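Local coordinates for putative iron-regulated protein A (Parabacteroides distasonis ATCC 8503, PDB 4ECG) that binds calcium ions and, as an imelysin-like member of peptidase family M75, is a putative metalloendopeptidase, at residues Val86-Glu89 with Gln90-Ala93. Residues are numbered along the deposited sequence; the frame is centred on the assembly and turned at random.
Sequences VPWE and QSEA. With CA (calcium ion), chain F.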
ATOM      1  N   VAL A  86       3.242  -1.405  -7.891  1.00 49.19           N
ATOM      2  CA  VAL A  86       4.494  -1.354  -7.110  1.00 45.43           C
ATOM      3  C   VAL A  86       4.504  -0.063  -6.305  1.00 44.88           C
ATOM      4  O   VAL A  86       4.518  -0.120  -5.083  1.00 44.95           O
ATOM      5  CB  VAL A  86       5.761  -1.615  -7.937  1.00 43.89           C
ATOM      6  CG1 VAL A  86       7.043  -1.413  -7.097  1.00 42.16           C
ATOM      7  CG2 VAL A  86       5.728  -3.038  -8.550  1.00 39.74           C
ATOM      8  N   PRO A  87       4.384   1.091  -6.961  1.00 44.46           N
ATOM      9  CA  PRO A  87       4.523   2.323  -6.170  1.00 45.77           C
ATOM     10  C   PRO A  87       3.365   2.578  -5.237  1.00 44.88           C
ATOM     11  O   PRO A  87       3.546   3.168  -4.180  1.00 43.38           O
ATOM     12  CB  PRO A  87       4.665   3.437  -7.223  1.00 45.58           C
ATOM     13  CG  PRO A  87       4.159   2.845  -8.463  1.00 45.78           C
ATOM     14  CD  PRO A  87       4.454   1.360  -8.386  1.00 43.53           C
ATOM     15  N   TRP A  88       2.190   2.111  -5.608  1.00 46.05           N
ATOM     16  CA  TRP A  88       1.064   2.265  -4.737  1.00 46.40           C
ATOM     17  C   TRP A  88       1.308   1.473  -3.461  1.00 47.48           C
ATOM     18  O   TRP A  88       1.053   1.966  -2.376  1.00 45.76           O
ATOM     19  CB  TRP A  88      -0.232   1.817  -5.412  1.00 46.97           C
ATOM     20  CG  TRP A  88      -1.376   1.632  -4.453  1.00 46.88           C
ATOM     21  CD1 TRP A  88      -2.001   0.458  -4.145  1.00 50.54           C
ATOM     22  CD2 TRP A  88      -2.050   2.641  -3.639  1.00 45.52           C
ATOM     23  NE1 TRP A  88      -2.974   0.653  -3.239  1.00 52.41           N
ATOM     24  CE2 TRP A  88      -3.061   1.942  -2.895  1.00 48.92           C
ATOM     25  CE3 TRP A  88      -1.916   3.996  -3.474  1.00 51.85           C
ATOM     26  CZ2 TRP A  88      -3.884   2.570  -1.991  1.00 49.57           C
ATOM     27  CZ3 TRP A  88      -2.758   4.642  -2.561  1.00 55.41           C
ATOM     28  CH2 TRP A  88      -3.711   3.941  -1.834  1.00 52.72           C
ATOM     29  N   GLU A  89       1.784   0.247  -3.565  1.00 43.81           N
ATOM     30  CA  GLU A  89       1.965  -0.543  -2.365  1.00 44.37           C
ATOM     31  C   GLU A  89       3.199  -0.049  -1.592  1.00 44.93           C
ATOM     32  O   GLU A  89       3.241  -0.151  -0.372  1.00 43.64           O
ATOM     33  CB  GLU A  89       2.102  -2.028  -2.700  1.00 43.44           C
ATOM     34  CG  GLU A  89       0.868  -2.720  -3.184  1.00 49.00           C
ATOM     35  CD  GLU A  89      -0.262  -2.736  -2.174  1.00 52.36           C
ATOM     36  OE1 GLU A  89      -0.197  -3.426  -1.150  1.00 60.75           O
ATOM     37  OE2 GLU A  89      -1.252  -2.061  -2.423  1.00 65.10           O
ATOM     38  N   GLN A  90       4.184   0.491  -2.317  1.00 42.83           N
ATOM     39  CA  GLN A  90       5.337   1.156  -1.727  1.00 44.48           C
ATOM     40  C   GLN A  90       4.976   2.477  -1.060  1.00 50.14           C
ATOM     41  O   GLN A  90       5.857   3.167  -0.529  1.00 45.68           O
ATOM     42  CB  GLN A  90       6.475   1.325  -2.752  1.00 46.03           C
ATOM     43  CG  GLN A  90       7.080  -0.028  -3.128  1.00 48.29           C
ATOM     44  CD  GLN A  90       8.368   0.043  -3.920  1.00 49.24           C
ATOM     45  OE1 GLN A  90       8.781   1.085  -4.363  1.00 45.92           O
ATOM     46  NE2 GLN A  90       8.983  -1.096  -4.113  1.00 45.68           N
ATOM     47  N   SER A  91       3.678   2.805  -1.006  1.00 51.32           N
ATOM     48  CA  SER A  91       3.254   4.071  -0.415  1.00 48.73           C
ATOM     49  C   SER A  91       2.389   3.890   0.798  1.00 44.80           C
ATOM     50  O   SER A  91       1.918   4.875   1.369  1.00 48.14           O
ATOM     51  CB  SER A  91       2.517   4.920  -1.450  1.00 48.20           C
ATOM     52  OG  SER A  91       1.171   4.536  -1.551  1.00 46.80           O
ATOM     53  N   GLU A  92       2.205   2.649   1.230  1.00 43.89           N
ATOM     54  CA  GLU A  92       1.306   2.372   2.339  1.00 43.36           C
ATOM     55  C   GLU A  92       1.884   2.716   3.706  1.00 46.75           C
ATOM     56  O   GLU A  92       1.132   2.673   4.704  1.00 45.88           O
ATOM     57  CB  GLU A  92       0.746   0.947   2.294  1.00 48.11           C
ATOM     58  CG  GLU A  92      -0.295   0.774   1.172  1.00 61.05           C
ATOM     59  CD  GLU A  92      -1.239  -0.428   1.321  1.00 68.33           C
ATOM     60  OE1 GLU A  92      -1.572  -0.821   2.465  1.00 71.65           O
ATOM     61  OE2 GLU A  92      -1.683  -0.946   0.258  1.00 79.55           O
ATOM     62  N   ALA A  93       3.171   3.087   3.768  1.00 42.68           N
ATOM     63  CA  ALA A  93       3.745   3.577   5.046  1.00 44.27           C
ATOM     64  C   ALA A  93       3.355   5.035   5.277  1.00 46.91           C
ATOM     65  O   ALA A  93       3.588   5.564   6.363  1.00 45.94           O
ATOM     66  CB  ALA A  93       5.269   3.419   5.092  1.00 43.05           C
TER
HETATM   67 CA    CA F 504      -3.772  -2.644  -0.295  1.00 93.49          CA
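The carboxylates of E89 and E92 run side by side but almost square to one another, their planes 81° apart, and both oxygens of E89 crowd E92 OE2, E89 OE2 the closer at 2.9 Å, a meeting of acceptors and not a hydrogen bond. The indole of W88 stands near the E92 carboxylate, their planes 52° apart, with E92 OE2 coming obliquely to within 4.1 Å of W88 NE1; farther round the ring, S91 OG makes a similarly oblique approach, 3.7 Å from W88 CE3.

E92 stretches out beyond CG to put its OE2 on the calcium ion at 2.7 Å, and D109, hydrogen-bonded to W88 NE1, supplies the other protein ligand. E89 instead bends at chi2 (-62°), which curls its carboxylate round beside that of E92; its OE2 stops 3.3 Å from the calcium, so E89, like nearby E277 a residue of this calcium site, is not bonded to the metal in this model. The calcium, with K250 weakly paired at long range to both carboxylates, probably offsets the repulsion. With an alanine here in place of E89, a gap would probably open beside E92 and the metal, and R85 and K250 would lose its carboxylate as partner in their weak, long ion pairs.

Q90 N still donates to V86 O at 2.9 Å, and V86 CG1 packs 3.6 Å from Q90 NE2, an amide nitrogen held by N290. S91 grips W88 O twice from one face: OG donates at 2.7 Å, and N comes from above the carbonyl plane. A weak bond from E92 N to E89 O closes a type I beta turn. Helix 71-89 thus ends in a turn that carries E92 to the metal beside E89, a buried acidic calcium site in this helical imelysin-like fold.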